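Local structure of glycosyl hydrolase family 62 protein (Coprinopsis cinerea, 5B6T) at residues R37-A42 and D111-A116; A130-N135 and N179-A184; C282-L287 and L309-S314. The protein hydrolyses alpha-L-arabinofuranosidic linkages, probably removing arabinose side groups from arabinoxylan in plant hemicellulose. All coordinates share one frame; numbering follows the deposited sequence.

Interaction 1 of 3, residues R37-A42 and D111-A116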
loop_
_atom_site.group_PDB
_atom_site.type_symbol
_atom_site.label_atom_id
_atom_site.label_comp_id
_atom_site.label_asym_id
_atom_site.label_seq_id
_atom_site.Cartn_x
_atom_site.Cartn_y
_atom_site.Cartn_z
ATOM N N ARG A 37 5.776 -16.677 9.383
ATOM C CA ARG A 37 4.409 -16.218 9.348
ATOM C C ARG A 37 4.258 -14.996 8.470
ATOM O O ARG A 37 5.183 -14.173 8.348
ATOM C CB ARG A 37 3.912 -15.819 10.759
ATOM C CG ARG A 37 3.961 -16.885 11.832
ATOM C CD ARG A 37 3.458 -16.321 13.148
ATOM N NE ARG A 37 2.012 -16.119 13.169
ATOM C CZ ARG A 37 1.104 -17.103 13.276
ATOM N NH1 ARG A 37 1.481 -18.367 13.361
ATOM N NH2 ARG A 37 -0.185 -16.809 13.302
ATOM N N TRP A 38 3.069 -14.874 7.900
ATOM C CA TRP A 38 2.632 -13.644 7.257
ATOM C C TRP A 38 2.148 -12.676 8.309
ATOM O O TRP A 38 1.444 -13.060 9.246
ATOM C CB TRP A 38 1.497 -13.952 6.275
ATOM C CG TRP A 38 1.997 -14.798 5.142
ATOM C CD1 TRP A 38 1.840 -16.134 4.972
ATOM C CD2 TRP A 38 2.788 -14.336 4.043
ATOM N NE1 TRP A 38 2.479 -16.542 3.802
ATOM C CE2 TRP A 38 3.078 -15.454 3.225
ATOM C CE3 TRP A 38 3.313 -13.087 3.692
ATOM C CZ2 TRP A 38 3.861 -15.351 2.072
ATOM C CZ3 TRP A 38 4.083 -12.991 2.527
ATOM C CH2 TRP A 38 4.348 -14.116 1.746
ATOM N N HIS A 39 2.512 -11.412 8.121
ATOM C CA HIS A 39 2.087 -10.326 8.996
ATOM C C HIS A 39 1.413 -9.308 8.089
ATOM O O HIS A 39 2.074 -8.662 7.279
ATOM C CB HIS A 39 3.277 -9.697 9.717
ATOM C CG HIS A 39 4.072 -10.694 10.479
ATOM N ND1 HIS A 39 3.866 -10.972 11.810
ATOM C CD2 HIS A 39 5.039 -11.544 10.066
ATOM C CE1 HIS A 39 4.690 -11.932 12.197
ATOM N NE2 HIS A 39 5.403 -12.308 11.149
ATOM N N VAL A 40 0.100 -9.185 8.227
ATOM C CA VAL A 40 -0.658 -8.281 7.397
ATOM C C VAL A 40 -1.208 -7.154 8.284
ATOM O O VAL A 40 -1.790 -7.415 9.354
ATOM C CB VAL A 40 -1.815 -9.005 6.681
ATOM C CG1 VAL A 40 -2.775 -8.031 5.983
ATOM C CG2 VAL A 40 -1.276 -10.066 5.706
ATOM N N PHE A 41 -1.028 -5.921 7.837
ATOM C CA PHE A 41 -1.689 -4.762 8.444
ATOM C C PHE A 41 -2.661 -4.204 7.448
ATOM O O PHE A 41 -2.349 -4.140 6.268
ATOM C CB PHE A 41 -0.642 -3.695 8.809
ATOM C CG PHE A 41 0.345 -4.160 9.830
ATOM C CD1 PHE A 41 1.386 -5.008 9.497
ATOM C CD2 PHE A 41 0.195 -3.775 11.156
ATOM C CE1 PHE A 41 2.255 -5.485 10.473
ATOM C CE2 PHE A 41 1.088 -4.206 12.110
ATOM C CZ PHE A 41 2.125 -5.041 11.765
ATOM N N ALA A 42 -3.862 -3.823 7.904
ATOM C CA ALA A 42 -4.881 -3.349 6.986
ATOM C C ALA A 42 -5.705 -2.272 7.650
ATOM O O ALA A 42 -5.747 -2.204 8.890
ATOM C CB ALA A 42 -5.771 -4.523 6.564
ATOM N N ASP A 111 9.198 -5.294 18.020
ATOM C CA ASP A 111 8.784 -6.691 17.759
ATOM C C ASP A 111 7.460 -6.729 17.003
ATOM O O ASP A 111 6.413 -6.459 17.574
ATOM C CB ASP A 111 8.662 -7.431 19.098
ATOM C CG ASP A 111 8.233 -8.875 18.945
ATOM O OD1 ASP A 111 8.281 -9.408 17.805
ATOM O OD2 ASP A 111 7.915 -9.459 20.019
ATOM N N ILE A 112 7.523 -7.103 15.718
ATOM C CA ILE A 112 6.322 -7.178 14.884
ATOM C C ILE A 112 5.310 -8.190 15.416
ATOM O O ILE A 112 4.101 -8.051 15.200
ATOM C CB ILE A 112 6.687 -7.479 13.404
ATOM C CG1 ILE A 112 5.484 -7.216 12.472
ATOM C CG2 ILE A 112 7.215 -8.898 13.224
ATOM C CD1 ILE A 112 5.867 -7.321 11.017
ATOM N N ASN A 113 5.800 -9.195 16.140
ATOM C CA ASN A 113 4.931 -10.178 16.802
ATOM C C ASN A 113 4.210 -9.677 18.037
ATOM O O ASN A 113 3.485 -10.436 18.666
ATOM C CB ASN A 113 5.727 -11.444 17.159
ATOM C CG ASN A 113 5.936 -12.334 15.969
ATOM O OD1 ASN A 113 7.058 -12.549 15.545
ATOM N ND2 ASN A 113 4.849 -12.866 15.434
ATOM N N ASN A 114 4.420 -8.406 18.409
ATOM C CA ASN A 114 3.722 -7.813 19.548
ATOM C C ASN A 114 2.818 -6.683 19.092
ATOM O O ASN A 114 3.166 -5.517 19.230
ATOM C CB ASN A 114 4.714 -7.284 20.606
ATOM C CG ASN A 114 4.006 -6.841 21.848
ATOM O OD1 ASN A 114 2.933 -7.384 22.170
ATOM N ND2 ASN A 114 4.544 -5.840 22.538
ATOM N N PRO A 115 1.612 -7.010 18.609
ATOM C CA PRO A 115 0.773 -5.921 18.122
ATOM C C PRO A 115 0.384 -4.928 19.220
ATOM O O PRO A 115 0.132 -3.747 18.935
ATOM C CB PRO A 115 -0.448 -6.653 17.571
ATOM C CG PRO A 115 -0.425 -8.032 18.198
ATOM C CD PRO A 115 1.040 -8.335 18.313
ATOM N N ALA A 116 0.373 -5.367 20.472
ATOM C CA ALA A 116 0.050 -4.463 21.575
ATOM C C ALA A 116 1.083 -3.359 21.776
ATOM O O ALA A 116 0.789 -2.371 22.479
ATOM C CB ALA A 116 -0.119 -5.251 22.872
#
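Ile-112 pushes its branched side chain against His-39 and Phe-41, two buried rings of strand 37-42, and this wedge is the tight part of the contact. Its branches divide the work. CG1 stands anti to the backbone N (chi1 -166°), and the methyl beyond it, Ile-112 CD1, packs 3.7 Å from His-39 CB. CG2 lies over one face of the imidazole, 4.2 Å from the centre of the His-39 ring and offset toward its rim, in a CH-pi contact. The Phe-41 ring is met at its edge, with Ile-112 CG1 4.1 Å from Phe-41 CZ. A beta-branched residue suits this place because it can offer separate carbons to two rings. Partners at both nitrogens, Tyr-54 OH at ND1 and His-34 O at NE2, fix the rotation of the imidazole. In the five-bladed beta-propeller of family 62 the strand belongs to one blade and the loop 111-116 to the next, so Ile-112, which also touches Val-86, fills the seam between blades. Toward solvent the packing thins. Exposed Asn-113 meets His-39 at the ring edge, its ND2 in the ring plane and 3.4 Å from His-39 CE1, with amide and ring planes 71° apart. Arg-37 approaches Asn-113 only loosely and turns its NE to Ser-56 OG. The loop keeps its own shape by a type I turn and an Asx turn, Asp-111 OD1 accepting from Asn-113 N at 3.0 Å.

Interaction 2 of 3, residues A130-N135 and N179-A184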
loop_
_atom_site.group_PDB
_atom_site.type_symbol
_atom_site.label_atom_id
_atom_site.label_comp_id
_atom_site.label_asym_id
_atom_site.label_seq_id
_atom_site.Cartn_x
_atom_site.Cartn_y
_atom_site.Cartn_z
ATOM N N ALA A 130 3.007 23.041 2.491
ATOM C CA ALA A 130 2.416 24.074 1.634
ATOM C C ALA A 130 2.141 23.576 0.235
ATOM O O ALA A 130 1.079 23.847 -0.310
ATOM C CB ALA A 130 3.315 25.292 1.548
ATOM N N ILE A 131 3.071 22.841 -0.368
ATOM C CA ILE A 131 2.838 22.410 -1.754
ATOM C C ILE A 131 1.607 21.498 -1.869
ATOM O O ILE A 131 0.907 21.453 -2.906
ATOM C CB ILE A 131 4.110 21.756 -2.348
ATOM C CG1 ILE A 131 4.004 21.648 -3.859
ATOM C CG2 ILE A 131 4.383 20.418 -1.683
ATOM C CD1 ILE A 131 5.313 21.316 -4.538
ATOM N N ILE A 132 1.358 20.723 -0.815
ATOM C CA ILE A 132 0.208 19.830 -0.812
ATOM C C ILE A 132 -1.081 20.625 -0.571
ATOM O O ILE A 132 -2.062 20.463 -1.285
ATOM C CB ILE A 132 0.390 18.650 0.195
ATOM C CG1 ILE A 132 1.666 17.888 -0.171
ATOM C CG2 ILE A 132 -0.821 17.726 0.153
ATOM C CD1 ILE A 132 1.949 16.658 0.672
ATOM N N ARG A 133 -1.074 21.529 0.410
ATOM C CA ARG A 133 -2.210 22.402 0.618
ATOM C C ARG A 133 -2.554 23.171 -0.659
ATOM O O ARG A 133 -3.733 23.424 -0.976
ATOM C CB ARG A 133 -1.908 23.443 1.686
ATOM C CG ARG A 133 -1.658 22.884 3.075
ATOM C CD ARG A 133 -1.776 23.934 4.196
ATOM N NE ARG A 133 -1.134 25.196 3.911
ATOM C CZ ARG A 133 0.127 25.518 4.192
ATOM N NH1 ARG A 133 0.975 24.660 4.774
ATOM N NH2 ARG A 133 0.553 26.725 3.856
ATOM N N ASN A 134 -1.513 23.578 -1.382
ATOM C CA ASN A 134 -1.765 24.411 -2.538
ATOM C C ASN A 134 -2.386 23.669 -3.718
ATOM O O ASN A 134 -3.141 24.277 -4.504
ATOM C CB ASN A 134 -0.504 25.126 -2.951
ATOM C CG ASN A 134 -0.149 26.250 -1.996
ATOM O OD1 ASN A 134 -0.983 26.706 -1.178
ATOM N ND2 ASN A 134 1.093 26.699 -2.079
ATOM N N ASN A 135 -2.116 22.362 -3.826
ATOM C CA ASN A 135 -2.466 21.553 -4.986
ATOM C C ASN A 135 -3.508 20.460 -4.746
ATOM O O ASN A 135 -3.935 19.813 -5.691
ATOM C CB ASN A 135 -1.187 20.918 -5.548
ATOM C CG ASN A 135 -0.313 21.926 -6.231
ATOM O OD1 ASN A 135 -0.699 22.447 -7.294
ATOM N ND2 ASN A 135 0.812 22.262 -5.639
ATOM N N ASN A 179 11.997 16.940 4.183
ATOM C CA ASN A 179 11.980 18.279 3.620
ATOM C C ASN A 179 10.665 18.603 2.953
ATOM O O ASN A 179 9.702 17.811 3.013
ATOM C CB ASN A 179 13.173 18.493 2.684
ATOM C CG ASN A 179 13.121 17.650 1.437
ATOM O OD1 ASN A 179 12.251 16.794 1.251
ATOM N ND2 ASN A 179 14.099 17.866 0.567
ATOM N N GLU A 180 10.583 19.776 2.332
ATOM C CA GLU A 180 9.363 20.142 1.644
ATOM C C GLU A 180 9.189 19.181 0.467
ATOM O O GLU A 180 10.121 18.949 -0.294
ATOM C CB GLU A 180 9.432 21.588 1.131
ATOM C CG GLU A 180 8.165 22.057 0.397
ATOM C CD GLU A 180 6.926 22.290 1.284
ATOM O OE1 GLU A 180 7.062 22.180 2.552
ATOM O OE2 GLU A 180 5.817 22.598 0.702
ATOM N N PRO A 181 7.991 18.588 0.299
ATOM C CA PRO A 181 7.870 17.690 -0.854
ATOM C C PRO A 181 8.001 18.377 -2.204
ATOM O O PRO A 181 7.683 19.563 -2.340
ATOM C CB PRO A 181 6.461 17.097 -0.716
ATOM C CG PRO A 181 5.971 17.509 0.623
ATOM C CD PRO A 181 6.728 18.713 1.036
ATOM N N VAL A 182 8.471 17.616 -3.198
ATOM C CA VAL A 182 8.361 18.008 -4.616
ATOM C C VAL A 182 7.231 17.179 -5.226
ATOM O O VAL A 182 6.799 16.182 -4.651
ATOM C CB VAL A 182 9.681 17.820 -5.415
ATOM C CG1 VAL A 182 10.779 18.704 -4.818
ATOM C CG2 VAL A 182 10.094 16.360 -5.474
ATOM N N ILE A 183 6.725 17.600 -6.365
ATOM C CA ILE A 183 5.760 16.796 -7.123
ATOM C C ILE A 183 6.602 15.824 -7.947
ATOM O O ILE A 183 7.342 16.219 -8.876
ATOM C CB ILE A 183 4.811 17.671 -7.994
ATOM C CG1 ILE A 183 3.852 18.455 -7.071
ATOM C CG2 ILE A 183 4.019 16.772 -8.941
ATOM C CD1 ILE A 183 3.067 19.593 -7.701
ATOM N N ALA A 184 6.584 14.560 -7.548
ATOM C CA ALA A 184 7.312 13.513 -8.250
ATOM C C ALA A 184 6.662 13.098 -9.583
ATOM O O ALA A 184 7.349 12.660 -10.519
ATOM C CB ALA A 184 7.430 12.297 -7.355
HETATM O O HOH W 1 5.363 23.755 3.934
#
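Glu-180 and Ile-131 both start with a gamma carbon anti to the backbone N, CG at chi1 -179° in the glutamate and CG1 in the isoleucine. The glutamate chain then bends at chi2 (71°), and its carboxylate comes up against the first turn of helix 130-135. There Glu-180 OE2 accepts from Ile-131 N at 3.0 Å, approached nearly along its C-O axis. The other oxygen acts through a water, which donates to Glu-180 OE1 and accepts from Ala-130 N at 2.9 Å. One acidic group thus serves two N-H groups at the start of the helix, one directly and one through the water, and its negative charge would be expected to sit favourably against the positive end of the helix dipole. Next to this polar corner Ile-131 carries the apolar packing. Ile-131 CG2 lies 4.0 Å from Pro-181 CD and as near to its CB and CG, while CD1 reaches over to Ile-183 CG1 at 4.1 Å. An alanine in place of Ile-131 would probably open a gap beside Pro-181 and leave Ile-183 CG1 without its partner on the helix. Ile-132, crossing at about a right angle, adds its CD1 against Pro-181 CG, so that both isoleucines bear on the rigid proline ring. At the far end of the helix Asn-135 folds back, its ND2 giving a bond of 2.9 Å to Ile-131 O in the carbonyl plane, on a lone pair, while the same nitrogen touches Ile-183 CD1. Tyr-165 of strand 163-170 backs Ile-132, Asn-135 and Ile-183. With the axes of helix 130-135 and strand segment 182-184 at 66°, the short helix packs against an outermost strand of a four-stranded antiparallel sheet, one blade of the five-bladed beta-propeller.

Interaction 3 of 3, residues C282-L287 and L309-S314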
loop_
_atom_site.group_PDB
_atom_site.type_symbol
_atom_site.label_atom_id
_atom_site.label_comp_id
_atom_site.label_asym_id
_atom_site.label_seq_id
_atom_site.Cartn_x
_atom_site.Cartn_y
_atom_site.Cartn_z
ATOM N N CYS A 282 10.993 -11.843 -9.929
ATOM C CA CYS A 282 10.485 -13.175 -10.256
ATOM C C CYS A 282 9.250 -13.500 -9.433
ATOM O O CYS A 282 9.159 -13.119 -8.254
ATOM C CB CYS A 282 11.542 -14.221 -9.891
ATOM S SG CYS A 282 13.227 -13.927 -10.522
ATOM N N ASN A 283 8.306 -14.206 -10.042
ATOM C CA ASN A 283 7.138 -14.711 -9.325
ATOM C C ASN A 283 6.481 -13.605 -8.517
ATOM O O ASN A 283 6.300 -13.720 -7.315
ATOM C CB ASN A 283 7.497 -15.899 -8.405
ATOM C CG ASN A 283 6.290 -16.422 -7.610
ATOM O OD1 ASN A 283 5.178 -16.488 -8.137
ATOM N ND2 ASN A 283 6.503 -16.791 -6.332
ATOM N N LEU A 284 6.092 -12.524 -9.172
ATOM C CA LEU A 284 5.443 -11.430 -8.433
ATOM C C LEU A 284 4.106 -11.920 -7.857
ATOM O O LEU A 284 3.409 -12.703 -8.470
ATOM C CB LEU A 284 5.213 -10.189 -9.317
ATOM C CG LEU A 284 6.403 -9.225 -9.448
ATOM C CD1 LEU A 284 7.593 -9.839 -10.153
ATOM C CD2 LEU A 284 5.969 -7.941 -10.164
ATOM N N ARG A 285 3.788 -11.424 -6.662
ATOM C CA ARG A 285 2.521 -11.691 -5.999
ATOM C C ARG A 285 2.033 -10.369 -5.426
ATOM O O ARG A 285 2.809 -9.664 -4.776
ATOM C CB ARG A 285 2.692 -12.716 -4.875
ATOM C CG ARG A 285 3.091 -14.117 -5.332
ATOM C CD ARG A 285 3.321 -15.022 -4.126
ATOM N NE ARG A 285 4.668 -14.910 -3.601
ATOM C CZ ARG A 285 5.090 -15.411 -2.430
ATOM N NH1 ARG A 285 4.249 -16.036 -1.585
ATOM N NH2 ARG A 285 6.368 -15.250 -2.095
ATOM N N TYR A 286 0.771 -10.047 -5.674
ATOM C CA TYR A 286 0.209 -8.764 -5.261
ATOM C C TYR A 286 -0.975 -9.022 -4.376
ATOM O O TYR A 286 -1.988 -9.575 -4.798
ATOM C CB TYR A 286 -0.197 -7.871 -6.466
ATOM C CG TYR A 286 -0.347 -6.398 -6.153
ATOM C CD1 TYR A 286 0.741 -5.644 -5.760
ATOM C CD2 TYR A 286 -1.579 -5.752 -6.267
ATOM C CE1 TYR A 286 0.597 -4.295 -5.474
ATOM C CE2 TYR A 286 -1.718 -4.393 -6.033
ATOM C CZ TYR A 286 -0.628 -3.684 -5.590
ATOM O OH TYR A 286 -0.759 -2.349 -5.298
ATOM N N LEU A 287 -0.866 -8.578 -3.120
ATOM C CA LEU A 287 -1.965 -8.659 -2.158
ATOM C C LEU A 287 -2.769 -7.374 -2.335
ATOM O O LEU A 287 -2.208 -6.290 -2.224
ATOM C CB LEU A 287 -1.389 -8.766 -0.739
ATOM C CG LEU A 287 -2.429 -8.909 0.388
ATOM C CD1 LEU A 287 -3.259 -10.171 0.345
ATOM C CD2 LEU A 287 -1.686 -8.813 1.715
ATOM N N LEU A 309 -2.965 -11.900 -6.078
ATOM C CA LEU A 309 -2.609 -12.159 -7.467
ATOM C C LEU A 309 -1.269 -12.874 -7.499
ATOM O O LEU A 309 -0.358 -12.461 -6.832
ATOM C CB LEU A 309 -2.454 -10.844 -8.233
ATOM C CG LEU A 309 -3.598 -9.854 -8.270
ATOM C CD1 LEU A 309 -3.257 -8.689 -9.168
ATOM C CD2 LEU A 309 -4.879 -10.506 -8.750
ATOM N N THR A 310 -1.173 -13.924 -8.316
ATOM C CA THR A 310 0.076 -14.615 -8.582
ATOM C C THR A 310 0.431 -14.440 -10.059
ATOM O O THR A 310 -0.388 -14.685 -10.926
ATOM C CB THR A 310 -0.067 -16.107 -8.240
ATOM O OG1 THR A 310 -0.362 -16.259 -6.843
ATOM C CG2 THR A 310 1.189 -16.850 -8.542
ATOM N N GLN A 311 1.630 -13.956 -10.334
ATOM C CA GLN A 311 2.006 -13.682 -11.715
ATOM C C GLN A 311 2.092 -14.992 -12.512
ATOM O O GLN A 311 2.695 -15.964 -12.034
ATOM C CB GLN A 311 3.353 -12.972 -11.756
ATOM C CG GLN A 311 3.849 -12.628 -13.145
ATOM C CD GLN A 311 5.214 -11.989 -13.120
ATOM O OE1 GLN A 311 5.986 -12.180 -12.194
ATOM N NE2 GLN A 311 5.543 -11.258 -14.186
ATOM N N THR A 312 1.494 -14.982 -13.708
ATOM C CA THR A 312 1.529 -16.134 -14.609
ATOM C C THR A 312 2.469 -15.962 -15.795
ATOM O O THR A 312 2.663 -16.933 -16.543
ATOM C CB THR A 312 0.116 -16.488 -15.115
ATOM O OG1 THR A 312 -0.409 -15.381 -15.843
ATOM C CG2 THR A 312 -0.782 -16.816 -13.955
ATOM N N ASN A 313 3.032 -14.767 -16.005
ATOM C CA ASN A 313 4.066 -14.587 -17.027
ATOM C C ASN A 313 5.407 -14.289 -16.388
ATOM O O ASN A 313 6.171 -13.442 -16.868
ATOM C CB ASN A 313 3.692 -13.483 -18.024
ATOM C CG ASN A 313 3.821 -12.084 -17.442
ATOM O OD1 ASN A 313 3.487 -11.840 -16.258
ATOM N ND2 ASN A 313 4.261 -11.148 -18.281
ATOM N N SER A 314 5.697 -14.980 -15.282
ATOM C CA SER A 314 6.932 -14.747 -14.541
ATOM C C SER A 314 8.206 -15.025 -15.335
ATOM O O SER A 314 8.273 -16.002 -16.056
ATOM C CB SER A 314 6.958 -15.646 -13.316
ATOM O OG SER A 314 8.169 -15.504 -12.613
HETATM O O HOH W 2 4.546 -17.054 -10.593
#
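Tyr-286 and Leu-309 form an antiparallel hydrogen-bonded pair, joined in both directions through their backbones, with Leu-309 N 2.8 Å from Tyr-286 O. A further backbone bond runs from Gln-311 N to Leu-284 O at 2.9 Å, and between them Arg-285 and Thr-310 make the non-hydrogen-bonded pair, with a CA-H...O contact, Arg-285 CA to Leu-309 O 3.1 Å. Just before strand 285-290 begins and where 305-311 ends, side chains take over the pairing. Gln-311 has CG anti to its backbone N (chi1 -180°) and stays extended beyond it, which carries OE1 to Leu-284 N at 3.0 Å; its NE2 meanwhile donates to Asn-313 OD1, so both ends of the amide are used and its rotation is fixed. Ser-314 OG accepts from Asn-283 N at 2.9 Å and is also hydrogen-bonded to Cys-316 O. A glutamine is long enough, and a serine small enough, to replace the missing strand partners. One water donates to both Asn-283 OD1 and Gln-311 O, bridging the two segments. The apolar contact is lighter: Tyr-286 CB meets Leu-309 CB at 4.1 Å. Nearby, a disulfide links Cys-282 to Cys-316, close to the end of the modelled chain. Strand 305-311 runs between 285-290 and the N-terminal strand 7-9, the arrangement by which the last blade of a propeller closes the ring with both chain ends; on the far side, strand 266-268 borders 285-290.

Interaction 1 is the most buried of the three and joins one propeller blade to the next through side chains alone, chiefly aliphatic carbons on rings. Interaction 3, partly buried, works within a single sheet, so backbone bonds dominate, with polar side chains and a disulfide where the strands end. Interaction 2 lies farther out, about 20 Å between its centre and that of the chain, and mixes a carboxylate and water at a helix start with hydrophobic packing. The strand 37-42 side of interaction 1 belongs to the blade next to that of interaction 3, and the two touch, Val-40 CG2 lying 4.2 Å from Leu-287 CD2. Interaction 2 touches neither, and lies across the chain's centre from interaction 3.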